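Long-range contacts in inositol monophosphatase (Staphylococcus aureus, PDB 5DW8), which probably hydrolyses inositol monophosphates to inositol and phosphate, and here holds adenosine-2'-monophosphate beside calcium ions in its phosphatase site: residues Pro210-Trp215 / Asn245-Gly250; Asp216-Leu221 / Leu239-Pro244. All coordinates share one frame; numbering follows the deposited sequence.

Interaction 1 (Pro210-Trp215 / Asn245-Gly250). With 2AM (adenosine-2'-monophosphate), chain D.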
ATOM      1  N   PRO A 210       5.972 -15.499  -5.542  1.00 17.89           N
ATOM      2  CA  PRO A 210       6.236 -16.878  -5.938  1.00 19.48           C
ATOM      3  C   PRO A 210       5.084 -17.638  -6.548  1.00 21.31           C
ATOM      4  O   PRO A 210       5.296 -18.704  -7.073  1.00 19.91           O
ATOM      5  CB  PRO A 210       6.589 -17.560  -4.616  1.00 20.07           C
ATOM      6  CG  PRO A 210       6.005 -16.680  -3.555  1.00 19.79           C
ATOM      7  CD  PRO A 210       6.138 -15.299  -4.097  1.00 18.24           C
ATOM      8  N   ARG A 211       3.867 -17.125  -6.448  1.00 25.03           N
ATOM      9  CA  ARG A 211       2.707 -17.874  -6.939  1.00 27.88           C
ATOM     10  C   ARG A 211       1.583 -16.952  -7.297  1.00 25.27           C
ATOM     11  O   ARG A 211       1.244 -16.057  -6.535  1.00 26.17           O
ATOM     12  CB  ARG A 211       2.217 -18.919  -5.922  1.00 31.18           C
ATOM     13  CG  ARG A 211       2.323 -18.494  -4.453  1.00 36.34           C
ATOM     14  CD  ARG A 211       0.992 -18.091  -3.797  1.00 38.53           C
ATOM     15  NE  ARG A 211       0.701 -16.658  -3.943  1.00 39.13           N
ATOM     16  CZ  ARG A 211       0.007 -15.928  -3.071  1.00 43.61           C
ATOM     17  NH1 ARG A 211      -0.463 -16.458  -1.940  1.00 43.87           N
ATOM     18  NH2 ARG A 211      -0.191 -14.637  -3.319  1.00 47.03           N
ATOM     19  N   LEU A 212       1.015 -17.200  -8.466  1.00 23.74           N
ATOM     20  CA  LEU A 212      -0.070 -16.394  -9.016  1.00 22.70           C
ATOM     21  C   LEU A 212      -0.776 -17.223 -10.113  1.00 22.54           C
ATOM     22  O   LEU A 212      -0.181 -18.106 -10.742  1.00 23.79           O
ATOM     23  CB  LEU A 212       0.496 -15.102  -9.603  1.00 21.73           C
ATOM     24  CG  LEU A 212      -0.250 -13.815  -9.295  1.00 22.84           C
ATOM     25  CD1 LEU A 212      -0.227 -13.480  -7.803  1.00 22.72           C
ATOM     26  CD2 LEU A 212       0.294 -12.661 -10.125  1.00 22.72           C
ATOM     27  N   GLN A 213      -2.034 -16.940 -10.352  1.00 21.31           N
ATOM     28  CA  GLN A 213      -2.780 -17.717 -11.309  1.00 20.75           C
ATOM     29  C   GLN A 213      -3.035 -16.850 -12.494  1.00 18.26           C
ATOM     30  O   GLN A 213      -3.054 -15.630 -12.378  1.00 18.88           O
ATOM     31  CB  GLN A 213      -4.094 -18.208 -10.669  1.00 23.08           C
ATOM     32  CG  GLN A 213      -3.876 -19.317  -9.617  1.00 23.77           C
ATOM     33  CD  GLN A 213      -3.997 -20.713 -10.214  1.00 25.81           C
ATOM     34  OE1 GLN A 213      -3.663 -20.939 -11.375  1.00 26.52           O
ATOM     35  NE2 GLN A 213      -4.509 -21.648  -9.428  1.00 27.98           N
ATOM     36  N   PRO A 214      -3.233 -17.466 -13.649  1.00 16.65           N
ATOM     37  CA  PRO A 214      -3.448 -16.780 -14.925  1.00 15.58           C
ATOM     38  C   PRO A 214      -4.310 -15.505 -14.880  1.00 15.01           C
ATOM     39  O   PRO A 214      -3.929 -14.502 -15.477  1.00 15.36           O
ATOM     40  CB  PRO A 214      -4.138 -17.851 -15.769  1.00 15.88           C
ATOM     41  CG  PRO A 214      -3.601 -19.126 -15.234  1.00 16.03           C
ATOM     42  CD  PRO A 214      -3.390 -18.926 -13.773  1.00 16.27           C
ATOM     43  N   TRP A 215      -5.468 -15.561 -14.238  1.00 14.37           N
ATOM     44  CA  TRP A 215      -6.377 -14.404 -14.117  1.00 14.10           C
ATOM     45  C   TRP A 215      -5.797 -13.227 -13.338  1.00 14.66           C
ATOM     46  O   TRP A 215      -6.196 -12.078 -13.562  1.00 14.85           O
ATOM     47  CB  TRP A 215      -7.726 -14.819 -13.490  1.00 13.68           C
ATOM     48  CG  TRP A 215      -7.590 -15.702 -12.287  1.00 13.79           C
ATOM     49  CD1 TRP A 215      -7.315 -15.314 -11.002  1.00 13.78           C
ATOM     50  CD2 TRP A 215      -7.709 -17.127 -12.252  1.00 13.83           C
ATOM     51  NE1 TRP A 215      -7.245 -16.399 -10.182  1.00 13.95           N
ATOM     52  CE2 TRP A 215      -7.490 -17.530 -10.922  1.00 14.23           C
ATOM     53  CE3 TRP A 215      -7.992 -18.098 -13.213  1.00 14.27           C
ATOM     54  CZ2 TRP A 215      -7.533 -18.875 -10.528  1.00 14.21           C
ATOM     55  CZ3 TRP A 215      -8.056 -19.449 -12.816  1.00 14.41           C
ATOM     56  CH2 TRP A 215      -7.820 -19.817 -11.485  1.00 14.32           C
ATOM     57  N   ASN A 245       2.186 -19.718 -11.973  1.00 14.82           N
ATOM     58  CA  ASN A 245       3.623 -19.484 -11.987  1.00 13.86           C
ATOM     59  C   ASN A 245       4.059 -18.494 -10.932  1.00 12.92           C
ATOM     60  O   ASN A 245       3.227 -17.893 -10.254  1.00 13.16           O
ATOM     61  CB  ASN A 245       4.097 -18.998 -13.379  1.00 13.75           C
ATOM     62  CG  ASN A 245       5.387 -19.681 -13.838  1.00 14.39           C
ATOM     63  OD1 ASN A 245       6.358 -19.867 -13.061  1.00 13.99           O
ATOM     64  ND2 ASN A 245       5.422 -20.042 -15.116  1.00 14.57           N
ATOM     65  N   SER A 246       5.376 -18.351 -10.805  1.00 12.06           N
ATOM     66  CA  SER A 246       5.994 -17.314 -10.023  1.00 11.59           C
ATOM     67  C   SER A 246       6.099 -16.080 -10.909  1.00 11.52           C
ATOM     68  O   SER A 246       5.847 -16.168 -12.091  1.00 11.51           O
ATOM     69  CB  SER A 246       7.366 -17.764  -9.536  1.00 11.74           C
ATOM     70  OG  SER A 246       8.234 -18.082 -10.610  1.00 12.06           O
ATOM     71  N   ILE A 247       6.434 -14.926 -10.339  1.00 11.05           N
ATOM     72  CA  ILE A 247       6.233 -13.676 -11.016  1.00 11.10           C
ATOM     73  C   ILE A 247       7.352 -12.732 -10.627  1.00 10.75           C
ATOM     74  O   ILE A 247       7.610 -12.571  -9.454  1.00 11.37           O
ATOM     75  CB  ILE A 247       4.888 -13.043 -10.580  1.00 11.73           C
ATOM     76  CG1 ILE A 247       3.690 -13.993 -10.845  1.00 12.02           C
ATOM     77  CG2 ILE A 247       4.712 -11.635 -11.161  1.00 11.93           C
ATOM     78  CD1 ILE A 247       3.436 -14.366 -12.300  1.00 12.40           C
ATOM     79  N   LEU A 248       7.996 -12.108 -11.614  1.00 10.50           N
ATOM     80  CA  LEU A 248       8.897 -10.962 -11.408  1.00 10.35           C
ATOM     81  C   LEU A 248       8.588  -9.953 -12.518  1.00 10.46           C
ATOM     82  O   LEU A 248       8.693 -10.284 -13.703  1.00 10.86           O
ATOM     83  CB  LEU A 248      10.347 -11.417 -11.490  1.00 10.31           C
ATOM     84  CG  LEU A 248      11.426 -10.356 -11.544  1.00 10.33           C
ATOM     85  CD1 LEU A 248      11.475  -9.523 -10.260  1.00 10.04           C
ATOM     86  CD2 LEU A 248      12.757 -11.025 -11.828  1.00 10.30           C
ATOM     87  N   VAL A 249       8.133  -8.759 -12.126  1.00 10.63           N
ATOM     88  CA  VAL A 249       7.750  -7.688 -13.057  1.00 10.71           C
ATOM     89  C   VAL A 249       8.529  -6.414 -12.677  1.00 10.88           C
ATOM     90  O   VAL A 249       8.746  -6.136 -11.494  1.00 11.24           O
ATOM     91  CB  VAL A 249       6.210  -7.422 -13.148  1.00 10.82           C
ATOM     92  CG1 VAL A 249       5.489  -8.605 -13.752  1.00 11.15           C
ATOM     93  CG2 VAL A 249       5.568  -7.108 -11.811  1.00 11.22           C
ATOM     94  N   GLY A 250       9.006  -5.682 -13.680  1.00 10.76           N
ATOM     95  CA  GLY A 250       9.775  -4.481 -13.433  1.00 10.42           C
ATOM     96  C   GLY A 250      10.117  -3.826 -14.748  1.00 10.51           C
ATOM     97  O   GLY A 250       9.859  -4.397 -15.795  1.00  9.70           O
TER
HETATM   98  P   2AM D 302      -7.096 -12.920  -4.690  1.00 40.50           P
HETATM   99  O1P 2AM D 302      -7.172 -11.543  -3.863  1.00 40.50           O
HETATM  100  O2P 2AM D 302      -7.044 -14.094  -3.563  1.00 45.08           O
HETATM  101  O3P 2AM D 302      -8.264 -12.986  -5.610  1.00 41.58           O
HETATM  102  C5' 2AM D 302      -2.690 -11.435  -2.475  1.00 43.16           C
HETATM  103  O5' 2AM D 302      -2.006 -10.271  -1.983  1.00 40.50           O
HETATM  104  C4' 2AM D 302      -2.545 -11.386  -3.990  1.00 43.21           C
HETATM  105  O4' 2AM D 302      -2.047 -12.669  -4.507  1.00 43.14           O
HETATM  106  C3' 2AM D 302      -3.889 -11.208  -4.657  1.00 42.74           C
HETATM  107  O3' 2AM D 302      -3.641 -10.692  -5.957  1.00 37.36           O
HETATM  108  C2' 2AM D 302      -4.380 -12.674  -4.635  1.00 44.95           C
HETATM  109  O2' 2AM D 302      -5.590 -12.935  -5.418  1.00 46.04           O
HETATM  110  C1' 2AM D 302      -3.152 -13.357  -5.198  1.00 47.84           C
HETATM  111  N9  2AM D 302      -3.095 -14.842  -4.947  1.00 55.45           N
HETATM  112  C8  2AM D 302      -2.881 -15.775  -5.883  1.00 59.02           C
HETATM  113  N7  2AM D 302      -2.870 -16.975  -5.299  1.00 61.06           N
HETATM  114  C5  2AM D 302      -3.080 -16.789  -3.993  1.00 62.62           C
HETATM  115  C6  2AM D 302      -3.165 -17.662  -2.978  1.00 65.06           C
HETATM  116  N6  2AM D 302      -3.019 -18.947  -3.297  1.00 64.79           N
HETATM  117  N1  2AM D 302      -3.374 -17.267  -1.700  1.00 64.76           N
HETATM  118  C2  2AM D 302      -3.516 -15.894  -1.441  1.00 62.33           C
HETATM  119  N3  2AM D 302      -3.425 -14.998  -2.527  1.00 60.43           N
HETATM  120  C4  2AM D 302      -3.216 -15.468  -3.773  1.00 59.59           C
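The guanidinium of Arg-211 lies with one face over the adenine of adenosine-2'-monophosphate, tilted a little from parallel, with base atom C4 3.0 Å from the guanidinium plane and offset toward its rim. The group spans base and sugar: NH1 of Arg-211 sits over the six-membered ring near C6, while NH2 approaches the ribose O4' at 3.0 Å. Bends at the second and third torsions lead the chain there. Further along, CB of Gln-213 rests on one face of the Trp-215 indole, toward its rim.

Beneath the arginine, Leu-212 and Asn-245 form an antiparallel hydrogen-bonded pair. The bond from Asn-245 N to Leu-212 O (3.1 Å) is the straighter, 157° at the hydrogen; the return bond from Leu-212 N to Asn-245 O is weak, only 123°. The pairing is limited to this one bridge and is supplemented by a CA-H...O contact from Ser-246 CA to Pro-210 O at 3.3 Å. Leu-212 and Ile-247 cross at about a right angle, with CB of Leu-212 3.6 Å from Ile-247 CG1, and CD1 of Leu-212 faces the ribose. OD1 of Asn-245 accepts from Ser-246 N and from Asn-233, whereas the Ser-246 hydroxyl bonds Leu-234 N. The chain turns a corner at Pro-210, so that strand 211-212 keeps one pair with the start of strand 245-250 while Arg-211 and Leu-212 line the nucleotide pocket of this inositol monophosphatase fold.

Interaction 2 (Asp216-Leu221 / Leu239-Pro244); sequences DFAGGL and LTISGP. With CA (calcium ion), chain E; 2AM (adenosine-2'-monophosphate), chain D.
Phe-217 turns the edge of its ring to the 239-244 loop, where the carbonyl oxygen of Thr-240 lies in the ring plane, 3.4 Å from Phe-217 CZ. The electropositive rim of the ring thus faces a backbone acceptor, and Gly-243 O lies more distantly near the same edge. The first torsion of Phe-217 (56°) sets CG between the backbone N and the carbonyl carbon, and from there the ring reaches across to the loop. The helix is kinked at Gly-219 and Gly-220, yet Phe-217 O still receives the N-H of Leu-221.

One turn on, Leu-221 completes the close part of the contact: its CD2 meets Leu-239 CD1 at 3.7 Å, the two side chains crossing at about a right angle. On the far side of Phe-217 from Leu-221 the fit slackens, Ala-218 CB coming no nearer to Ile-241 CG2 than 4.4 Å. On the solvent side, Thr-240 to Gly-243 make a type I beta turn, across whose exposed surface Thr-240 OG1 and Ser-242 OG share a hydrogen bond of 2.9 Å.

Asp-216 points the other way, into the active site. Its OD2 binds a calcium ion at 2.3 Å, a metal also held by Asp-91 and by O3P and O2' of adenosine-2'-monophosphate. The sequence from Trp-215 through Leu-221 matches the WD-containing signature of the inositol monophosphatase family, in which such an aspartate is a metal ligand. Helix 214-226 therefore presents the metal site at its start while its flank takes the loop between strands 230-232 and 245-250. Phe-217 also touches Ile-247 of strand 245-250, both leucines reach Ala-231 of strand 230-232, and Ile-241 leads away from the helix to touch Thr-82 in another loop.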
ATOM      1  N   ASP A 216      -4.882 -13.499 -12.413  1.00 15.24           N
ATOM      2  CA  ASP A 216      -4.233 -12.424 -11.657  1.00 16.28           C
ATOM      3  C   ASP A 216      -3.252 -11.563 -12.470  1.00 15.44           C
ATOM      4  O   ASP A 216      -3.027 -10.407 -12.104  1.00 15.36           O
ATOM      5  CB  ASP A 216      -3.445 -12.992 -10.481  1.00 18.32           C
ATOM      6  CG  ASP A 216      -4.334 -13.519  -9.369  1.00 19.57           C
ATOM      7  OD1 ASP A 216      -3.984 -14.623  -8.821  1.00 21.21           O
ATOM      8  OD2 ASP A 216      -5.357 -12.845  -9.060  1.00 19.65           O
ATOM      9  N   PHE A 217      -2.653 -12.114 -13.535  1.00 13.96           N
ATOM     10  CA  PHE A 217      -1.720 -11.337 -14.363  1.00 13.50           C
ATOM     11  C   PHE A 217      -2.161 -11.125 -15.817  1.00 13.45           C
ATOM     12  O   PHE A 217      -1.515 -10.439 -16.570  1.00 13.12           O
ATOM     13  CB  PHE A 217      -0.323 -11.953 -14.322  1.00 12.99           C
ATOM     14  CG  PHE A 217      -0.255 -13.397 -14.738  1.00 13.21           C
ATOM     15  CD1 PHE A 217      -0.349 -13.765 -16.071  1.00 13.53           C
ATOM     16  CD2 PHE A 217      -0.064 -14.391 -13.791  1.00 13.49           C
ATOM     17  CE1 PHE A 217      -0.263 -15.088 -16.459  1.00 14.01           C
ATOM     18  CE2 PHE A 217       0.028 -15.715 -14.158  1.00 13.66           C
ATOM     19  CZ  PHE A 217      -0.065 -16.071 -15.500  1.00 13.94           C
ATOM     20  N   ALA A 218      -3.262 -11.734 -16.204  1.00 13.86           N
ATOM     21  CA  ALA A 218      -3.679 -11.733 -17.585  1.00 14.29           C
ATOM     22  C   ALA A 218      -3.912 -10.326 -18.064  1.00 14.05           C
ATOM     23  O   ALA A 218      -3.230  -9.888 -18.993  1.00 15.14           O
ATOM     24  CB  ALA A 218      -4.932 -12.574 -17.762  1.00 14.91           C
ATOM     25  N   GLY A 219      -4.843  -9.604 -17.434  1.00 13.88           N
ATOM     26  CA  GLY A 219      -5.134  -8.200 -17.800  1.00 13.44           C
ATOM     27  C   GLY A 219      -3.921  -7.266 -17.768  1.00 14.07           C
ATOM     28  O   GLY A 219      -3.714  -6.438 -18.667  1.00 12.98           O
ATOM     29  N   GLY A 220      -3.094  -7.423 -16.736  1.00 14.29           N
ATOM     30  CA  GLY A 220      -2.075  -6.435 -16.414  1.00 14.60           C
ATOM     31  C   GLY A 220      -0.820  -6.520 -17.241  1.00 14.64           C
ATOM     32  O   GLY A 220      -0.182  -5.525 -17.492  1.00 13.84           O
ATOM     33  N   LEU A 221      -0.482  -7.723 -17.679  1.00 15.92           N
ATOM     34  CA  LEU A 221       0.689  -7.942 -18.549  1.00 16.55           C
ATOM     35  C   LEU A 221       0.543  -7.274 -19.915  1.00 15.82           C
ATOM     36  O   LEU A 221       1.522  -6.751 -20.473  1.00 17.25           O
ATOM     37  CB  LEU A 221       0.977  -9.461 -18.721  1.00 17.07           C
ATOM     38  CG  LEU A 221       2.134 -10.122 -17.938  1.00 17.58           C
ATOM     39  CD1 LEU A 221       2.589  -9.342 -16.718  1.00 18.16           C
ATOM     40  CD2 LEU A 221       1.805 -11.552 -17.557  1.00 17.24           C
ATOM     41  N   LEU A 239       5.852 -16.060 -19.024  1.00 18.38           N
ATOM     42  CA  LEU A 239       4.561 -16.320 -18.423  1.00 18.47           C
ATOM     43  C   LEU A 239       3.551 -16.625 -19.533  1.00 18.33           C
ATOM     44  O   LEU A 239       3.559 -16.007 -20.614  1.00 19.17           O
ATOM     45  CB  LEU A 239       4.101 -15.114 -17.582  1.00 18.64           C
ATOM     46  CG  LEU A 239       4.996 -14.682 -16.413  1.00 19.17           C
ATOM     47  CD1 LEU A 239       4.399 -13.484 -15.696  1.00 19.20           C
ATOM     48  CD2 LEU A 239       5.204 -15.795 -15.395  1.00 19.87           C
ATOM     49  N   THR A 240       2.680 -17.588 -19.256  1.00 17.64           N
ATOM     50  CA  THR A 240       1.562 -17.885 -20.131  1.00 16.71           C
ATOM     51  C   THR A 240       0.262 -17.962 -19.358  1.00 15.54           C
ATOM     52  O   THR A 240       0.218 -18.209 -18.157  1.00 14.40           O
ATOM     53  CB  THR A 240       1.797 -19.172 -20.965  1.00 17.33           C
ATOM     54  OG1 THR A 240       2.276 -20.245 -20.126  1.00 17.82           O
ATOM     55  CG2 THR A 240       2.827 -18.912 -22.019  1.00 17.64           C
ATOM     56  N   ILE A 241      -0.814 -17.681 -20.059  1.00 15.57           N
ATOM     57  CA  ILE A 241      -2.119 -17.944 -19.501  1.00 16.50           C
ATOM     58  C   ILE A 241      -2.483 -19.427 -19.401  1.00 16.37           C
ATOM     59  O   ILE A 241      -3.532 -19.743 -18.931  1.00 15.72           O
ATOM     60  CB  ILE A 241      -3.193 -17.201 -20.293  1.00 16.46           C
ATOM     61  CG1 ILE A 241      -3.144 -17.599 -21.802  1.00 16.21           C
ATOM     62  CG2 ILE A 241      -2.971 -15.726 -20.055  1.00 16.76           C
ATOM     63  CD1 ILE A 241      -4.355 -17.156 -22.614  1.00 15.74           C
ATOM     64  N   SER A 242      -1.628 -20.333 -19.872  1.00 18.45           N
ATOM     65  CA  SER A 242      -1.912 -21.793 -19.772  1.00 18.62           C
ATOM     66  C   SER A 242      -1.719 -22.400 -18.393  1.00 18.00           C
ATOM     67  O   SER A 242      -2.195 -23.494 -18.168  1.00 19.12           O
ATOM     68  CB  SER A 242      -1.037 -22.583 -20.752  1.00 18.10           C
ATOM     69  OG  SER A 242       0.327 -22.393 -20.455  1.00 17.09           O
ATOM     70  N   GLY A 243      -0.996 -21.745 -17.486  1.00 17.56           N
ATOM     71  CA  GLY A 243      -0.801 -22.322 -16.135  1.00 17.55           C
ATOM     72  C   GLY A 243      -0.286 -21.339 -15.080  1.00 17.03           C
ATOM     73  O   GLY A 243       0.235 -20.300 -15.417  1.00 16.37           O
ATOM     74  N   PRO A 244      -0.417 -21.682 -13.788  1.00 17.35           N
ATOM     75  CA  PRO A 244       0.102 -20.777 -12.743  1.00 16.99           C
ATOM     76  C   PRO A 244       1.653 -20.639 -12.765  1.00 16.39           C
ATOM     77  O   PRO A 244       2.360 -21.343 -13.527  1.00 17.43           O
ATOM     78  CB  PRO A 244      -0.392 -21.429 -11.436  1.00 17.28           C
ATOM     79  CG  PRO A 244      -0.573 -22.896 -11.765  1.00 17.32           C
ATOM     80  CD  PRO A 244      -0.922 -22.959 -13.233  1.00 17.36           C
TER
HETATM   81 CA    CA E 303      -6.964 -13.315  -7.541  1.00 70.67          CA
HETATM   82  P   2AM D 302      -7.096 -12.920  -4.690  1.00 40.50           P
HETATM   83  O1P 2AM D 302      -7.172 -11.543  -3.863  1.00 40.50           O
HETATM   84  O2P 2AM D 302      -7.044 -14.094  -3.563  1.00 45.08           O
HETATM   85  O3P 2AM D 302      -8.264 -12.986  -5.610  1.00 41.58           O
HETATM   86  C5' 2AM D 302      -2.690 -11.435  -2.475  1.00 43.16           C
HETATM   87  O5' 2AM D 302      -2.006 -10.271  -1.983  1.00 40.50           O
HETATM   88  C4' 2AM D 302      -2.545 -11.386  -3.990  1.00 43.21           C
HETATM   89  O4' 2AM D 302      -2.047 -12.669  -4.507  1.00 43.14           O
HETATM   90  C3' 2AM D 302      -3.889 -11.208  -4.657  1.00 42.74           C
HETATM   91  O3' 2AM D 302      -3.641 -10.692  -5.957  1.00 37.36           O
HETATM   92  C2' 2AM D 302      -4.380 -12.674  -4.635  1.00 44.95           C
HETATM   93  O2' 2AM D 302      -5.590 -12.935  -5.418  1.00 46.04           O
HETATM   94  C1' 2AM D 302      -3.152 -13.357  -5.198  1.00 47.84           C
HETATM   95  N9  2AM D 302      -3.095 -14.842  -4.947  1.00 55.45           N
HETATM   96  C8  2AM D 302      -2.881 -15.775  -5.883  1.00 59.02           C
HETATM   97  N7  2AM D 302      -2.870 -16.975  -5.299  1.00 61.06           N
HETATM   98  C5  2AM D 302      -3.080 -16.789  -3.993  1.00 62.62           C
HETATM   99  C6  2AM D 302      -3.165 -17.662  -2.978  1.00 65.06           C
HETATM  100  N6  2AM D 302      -3.019 -18.947  -3.297  1.00 64.79           N
HETATM  101  N1  2AM D 302      -3.374 -17.267  -1.700  1.00 64.76           N
HETATM  102  C2  2AM D 302      -3.516 -15.894  -1.441  1.00 62.33           C
HETATM  103  N3  2AM D 302      -3.425 -14.998  -2.527  1.00 60.43           N
HETATM  104  C4  2AM D 302      -3.216 -15.468  -3.773  1.00 59.59           C

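Interactions 1 and 2 follow one another directly along both chain paths, Trp-215 leading into Asp-216 and Pro-244 into Asn-245, and their centres lie about 7 Å apart. They also touch in space: Leu-239 CD1 packs 3.6 Å from Ile-247 CD1, and Pro-244 CB stands 3.4 Å from Leu-212 O. Both reach the ligand. Interaction 1 covers base and ribose, while Asp-216 of interaction 2 holds the calcium by the phosphate through OD2 and has OD1 3.3 Å from C8 of the base. A weak bond from Gln-213 N to Asp-216 OD1 joins the end of one contact to the start of the other.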